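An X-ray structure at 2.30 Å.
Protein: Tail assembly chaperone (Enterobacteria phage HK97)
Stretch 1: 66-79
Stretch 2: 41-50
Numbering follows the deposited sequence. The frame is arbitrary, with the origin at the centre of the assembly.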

# COMPACT_ATOMS: atom_id res chain seq x y z
N HIS A 66 -22.53 -8.94 9.98
CA HIS A 66 -22.51 -10.21 10.72
C HIS A 66 -21.26 -10.32 11.59
O HIS A 66 -21.33 -10.70 12.76
CB HIS A 66 -22.60 -11.41 9.77
CG HIS A 66 -22.47 -12.72 10.47
ND1 HIS A 66 -23.42 -13.19 11.34
CD2 HIS A 66 -21.48 -13.64 10.45
CE1 HIS A 66 -23.04 -14.36 11.81
NE2 HIS A 66 -21.87 -14.66 11.28
N ARG A 67 -20.12 -9.96 11.00
CA ARG A 67 -18.86 -10.06 11.70
C ARG A 67 -18.73 -9.01 12.80
O ARG A 67 -18.08 -9.26 13.81
CB ARG A 67 -17.69 -10.05 10.71
CG ARG A 67 -17.21 -8.68 10.39
CD ARG A 67 -16.41 -8.66 9.11
NE ARG A 67 -15.82 -7.33 8.99
CZ ARG A 67 -15.31 -6.84 7.88
NH1 ARG A 67 -15.31 -7.56 6.76
NH2 ARG A 67 -14.81 -5.61 7.90
N ASN A 68 -19.38 -7.87 12.63
CA ASN A 68 -19.43 -6.87 13.70
C ASN A 68 -20.26 -7.36 14.87
O ASN A 68 -19.95 -7.11 16.04
CB ASN A 68 -19.91 -5.52 13.16
CG ASN A 68 -18.79 -4.75 12.45
OD1 ASN A 68 -17.77 -4.38 13.07
ND2 ASN A 68 -18.97 -4.49 11.17
N LEU A 69 -21.31 -8.09 14.55
CA LEU A 69 -22.12 -8.75 15.54
C LEU A 69 -21.31 -9.80 16.31
O LEU A 69 -21.27 -9.75 17.52
CB LEU A 69 -23.36 -9.35 14.90
CG LEU A 69 -24.31 -10.04 15.88
CD1 LEU A 69 -25.16 -8.98 16.66
CD2 LEU A 69 -25.18 -11.10 15.11
N CYS A 70 -20.68 -10.73 15.60
CA CYS A 70 -19.74 -11.69 16.18
C CYS A 70 -18.69 -11.08 17.08
O CYS A 70 -18.42 -11.62 18.16
CB CYS A 70 -19.01 -12.47 15.08
SG CYS A 70 -20.13 -13.43 14.15
N ALA A 71 -18.06 -10.02 16.61
CA ALA A 71 -17.07 -9.28 17.38
C ALA A 71 -17.69 -8.64 18.60
O ALA A 71 -17.09 -8.67 19.69
CB ALA A 71 -16.42 -8.23 16.52
N ASP A 72 -18.90 -8.06 18.44
CA ASP A 72 -19.59 -7.43 19.57
C ASP A 72 -19.88 -8.50 20.63
O ASP A 72 -19.63 -8.29 21.83
CB ASP A 72 -20.89 -6.72 19.15
CG ASP A 72 -20.64 -5.39 18.46
OD1 ASP A 72 -19.47 -5.00 18.29
OD2 ASP A 72 -21.63 -4.73 18.04
N VAL A 73 -20.38 -9.66 20.24
CA VAL A 73 -20.69 -10.64 21.30
C VAL A 73 -19.46 -11.08 22.12
O VAL A 73 -19.61 -11.33 23.29
CB VAL A 73 -21.68 -11.82 20.91
CG1 VAL A 73 -22.50 -11.54 19.66
CG2 VAL A 73 -21.02 -13.18 20.94
N VAL A 74 -18.28 -11.10 21.49
CA VAL A 74 -16.98 -11.46 22.09
C VAL A 74 -16.53 -10.47 23.13
O VAL A 74 -16.04 -10.85 24.21
CB VAL A 74 -15.87 -11.61 20.99
CG1 VAL A 74 -14.43 -11.26 21.51
CG2 VAL A 74 -15.93 -12.97 20.38
N LEU A 75 -16.68 -9.19 22.81
CA LEU A 75 -16.46 -8.17 23.79
C LEU A 75 -17.50 -8.29 24.90
O LEU A 75 -17.19 -8.09 26.07
CB LEU A 75 -16.48 -6.74 23.17
CG LEU A 75 -15.21 -6.12 22.63
CD1 LEU A 75 -15.44 -4.65 22.24
CD2 LEU A 75 -14.09 -6.25 23.66
N PHE A 76 -18.75 -8.55 24.54
CA PHE A 76 -19.84 -8.61 25.55
C PHE A 76 -19.62 -9.64 26.65
O PHE A 76 -19.81 -9.39 27.86
CB PHE A 76 -21.20 -8.86 24.89
CG PHE A 76 -22.32 -9.08 25.90
CD1 PHE A 76 -22.88 -8.01 26.59
CD2 PHE A 76 -22.81 -10.37 26.16
CE1 PHE A 76 -23.92 -8.22 27.53
CE2 PHE A 76 -23.84 -10.58 27.11
CZ PHE A 76 -24.39 -9.50 27.77
N ILE A 77 -19.26 -10.83 26.20
CA ILE A 77 -19.00 -11.93 27.06
C ILE A 77 -17.88 -11.58 28.04
O ILE A 77 -17.87 -12.05 29.16
CB ILE A 77 -18.66 -13.12 26.21
CG1 ILE A 77 -19.94 -13.77 25.70
CG2 ILE A 77 -17.74 -14.09 26.91
CD1 ILE A 77 -19.70 -14.59 24.42
N ASP A 78 -16.97 -10.72 27.62
CA ASP A 78 -15.85 -10.37 28.42
C ASP A 78 -16.15 -9.25 29.39
O ASP A 78 -15.60 -9.21 30.50
CB ASP A 78 -14.70 -9.96 27.50
CG ASP A 78 -13.39 -9.82 28.25
OD1 ASP A 78 -12.86 -10.85 28.75
OD2 ASP A 78 -12.92 -8.66 28.33
N VAL A 79 -17.02 -8.33 29.02
CA VAL A 79 -17.31 -7.22 29.91
C VAL A 79 -18.30 -7.53 31.03
O VAL A 79 -18.30 -6.83 32.02
CB VAL A 79 -17.74 -5.93 29.15
CG1 VAL A 79 -16.70 -5.58 28.10
CG2 VAL A 79 -19.15 -6.05 28.55
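Stretch 2, residues 41-50: EAWLRWQEVV

Stretch 2 packs as an antiparallel helix along the helix of stretch 1, in a mostly apolar contact that no hydrogen bond crosses. Residues 41-49 are helical and continue a helix that begins earlier in the chain. The two axes run at 176° to each other, almost exactly antiparallel, and approach to 8.8 Å. The contact runs from Ala-42 to Val-50. Together the two stretches bury 667 Å².

In keeping with the opposed directions, residue numbers rise in stretch 2 as they fall in stretch 1. The CA of Ala-42 lies 6.1 Å from the CA of Leu-75. The CA of Trp-46 lies 5.3 Å from the CA of Ala-71, and the CA of Val-50 lies 6.4 Å from the CA of Asn-68. These three residues of stretch 2 are spaced four apart, about one helical turn. Hydrogen bonds from Trp-46 N to Ala-42 O (3.0 Å) and from Val-50 N to Trp-46 O (3.1 Å) link these three residues along the backbone.

Trp-46 is at the centre. Its CA-to-CB bond points sideways, but chi1 is t (-155°) and the indole reaches stretch 1. Leu-75 covers one face of the ring. Leu-75 CD1 stands 3.4 Å from the centroid of the five-membered ring of Trp-46, only 5° off the ring normal, a clear CH-pi contact. The ring edge meets the backbone of stretch 1, with Trp-46 CD1 2.9 Å from Ala-71 O. Trp-46 NE1 is 3.2 Å from Ala-71 O, but the angle is too poor for a hydrogen bond. Ala-71 CB also touches the ring, 3.4 Å from Trp-46 CD1; its small side chain goes with the closest CA spacing in the register.

Toward its C-terminal end, stretch 2 places Val-49 CG1 3.7 Å from Ala-71 CB and 4.1 Å from Cys-70 CB. Val-49 CG1 also lies 3.4 Å from Arg-67 O. Val-50 O sits over one face of the Arg-67 guanidinium, 3.7 Å from Arg-67 NE. This NE is buried without a partner.

At the other end, Ala-42 points toward stretch 1. Ala-42 CB lies 3.2 Å from Asp-78 OD2 and 4.3 Å from Leu-75 CD2. Trp-43 points away at CB, yet its ring swings back, and Trp-43 CZ3 comes 3.7 Å from Leu-75 CD1. Arg-45 CB rests 3.9 Å from Val-74 CG1. Leu-44, Gln-47 and Glu-48 make no contact with stretch 1.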

# COMPACT_ATOMS: atom_id res chain seq x y z
N GLU A 41 -6.87 -9.35 26.29
CA GLU A 41 -7.13 -10.67 25.67
C GLU A 41 -8.49 -10.70 24.95
O GLU A 41 -8.77 -11.63 24.18
CB GLU A 41 -7.13 -11.76 26.76
CG GLU A 41 -5.74 -12.35 27.06
CD GLU A 41 -5.41 -12.45 28.54
OE1 GLU A 41 -6.18 -11.92 29.40
OE2 GLU A 41 -4.36 -13.06 28.85
N ALA A 42 -9.32 -9.70 25.20
CA ALA A 42 -10.61 -9.57 24.51
C ALA A 42 -10.54 -8.51 23.42
O ALA A 42 -11.01 -8.73 22.31
CB ALA A 42 -11.70 -9.27 25.48
N TRP A 43 -9.95 -7.36 23.71
CA TRP A 43 -9.67 -6.41 22.64
C TRP A 43 -8.81 -7.09 21.57
O TRP A 43 -8.87 -6.72 20.40
CB TRP A 43 -8.92 -5.19 23.15
CG TRP A 43 -9.72 -4.20 23.82
CD1 TRP A 43 -9.59 -3.78 25.11
CD2 TRP A 43 -10.79 -3.45 23.26
NE1 TRP A 43 -10.52 -2.81 25.39
CE2 TRP A 43 -11.28 -2.60 24.26
CE3 TRP A 43 -11.41 -3.43 22.00
CZ2 TRP A 43 -12.34 -1.72 24.04
CZ3 TRP A 43 -12.46 -2.57 21.80
CH2 TRP A 43 -12.90 -1.72 22.79
N LEU A 44 -7.98 -8.04 22.02
CA LEU A 44 -7.27 -8.97 21.13
C LEU A 44 -8.21 -9.51 20.04
O LEU A 44 -8.12 -9.13 18.87
CB LEU A 44 -6.71 -10.12 21.97
CG LEU A 44 -5.97 -11.30 21.33
CD1 LEU A 44 -4.47 -11.10 21.41
CD2 LEU A 44 -6.40 -12.61 22.01
N ARG A 45 -9.13 -10.38 20.44
CA ARG A 45 -10.02 -11.00 19.48
C ARG A 45 -10.88 -10.00 18.69
O ARG A 45 -11.13 -10.20 17.51
CB ARG A 45 -10.89 -12.06 20.15
CG ARG A 45 -11.33 -13.13 19.17
CD ARG A 45 -12.27 -14.13 19.79
NE ARG A 45 -12.62 -15.14 18.80
CZ ARG A 45 -13.37 -16.22 19.04
NH1 ARG A 45 -13.86 -16.44 20.26
NH2 ARG A 45 -13.62 -17.08 18.05
N TRP A 46 -11.29 -8.91 19.33
CA TRP A 46 -12.16 -7.93 18.67
C TRP A 46 -11.62 -7.39 17.35
O TRP A 46 -12.39 -7.26 16.40
CB TRP A 46 -12.51 -6.78 19.59
CG TRP A 46 -13.79 -6.10 19.24
CD1 TRP A 46 -15.00 -6.68 19.17
CD2 TRP A 46 -13.99 -4.70 18.96
NE1 TRP A 46 -15.97 -5.74 18.85
CE2 TRP A 46 -15.37 -4.52 18.72
CE3 TRP A 46 -13.14 -3.58 18.89
CZ2 TRP A 46 -15.93 -3.27 18.42
CZ3 TRP A 46 -13.70 -2.33 18.59
CH2 TRP A 46 -15.09 -2.19 18.36
N GLN A 47 -10.32 -7.08 17.26
CA GLN A 47 -9.74 -6.63 15.98
C GLN A 47 -9.23 -7.81 15.12
O GLN A 47 -8.79 -7.63 13.99
CB GLN A 47 -8.65 -5.56 16.18
CG GLN A 47 -8.56 -4.54 15.02
CD GLN A 47 -7.12 -4.11 14.68
OE1 GLN A 47 -6.30 -3.85 15.57
NE2 GLN A 47 -6.81 -4.02 13.39
N GLU A 48 -9.29 -9.01 15.70
CA GLU A 48 -9.03 -10.26 15.01
C GLU A 48 -10.29 -10.69 14.25
O GLU A 48 -10.21 -11.20 13.12
CB GLU A 48 -8.60 -11.32 16.03
CG GLU A 48 -9.14 -12.74 15.84
CD GLU A 48 -8.25 -13.81 16.48
OE1 GLU A 48 -7.29 -13.45 17.21
OE2 GLU A 48 -8.50 -15.02 16.25
N VAL A 49 -11.45 -10.47 14.89
CA VAL A 49 -12.72 -10.68 14.22
C VAL A 49 -12.92 -9.61 13.14
O VAL A 49 -13.12 -9.96 11.97
CB VAL A 49 -13.93 -10.72 15.21
CG1 VAL A 49 -15.24 -11.08 14.47
CG2 VAL A 49 -13.68 -11.73 16.35
N VAL A 50 -12.81 -8.33 13.50
CA VAL A 50 -13.10 -7.24 12.55
C VAL A 50 -12.13 -7.24 11.36
O VAL A 50 -12.41 -7.82 10.30
CB VAL A 50 -13.11 -5.83 13.20
CG1 VAL A 50 -13.79 -4.81 12.27
CG2 VAL A 50 -13.83 -5.85 14.55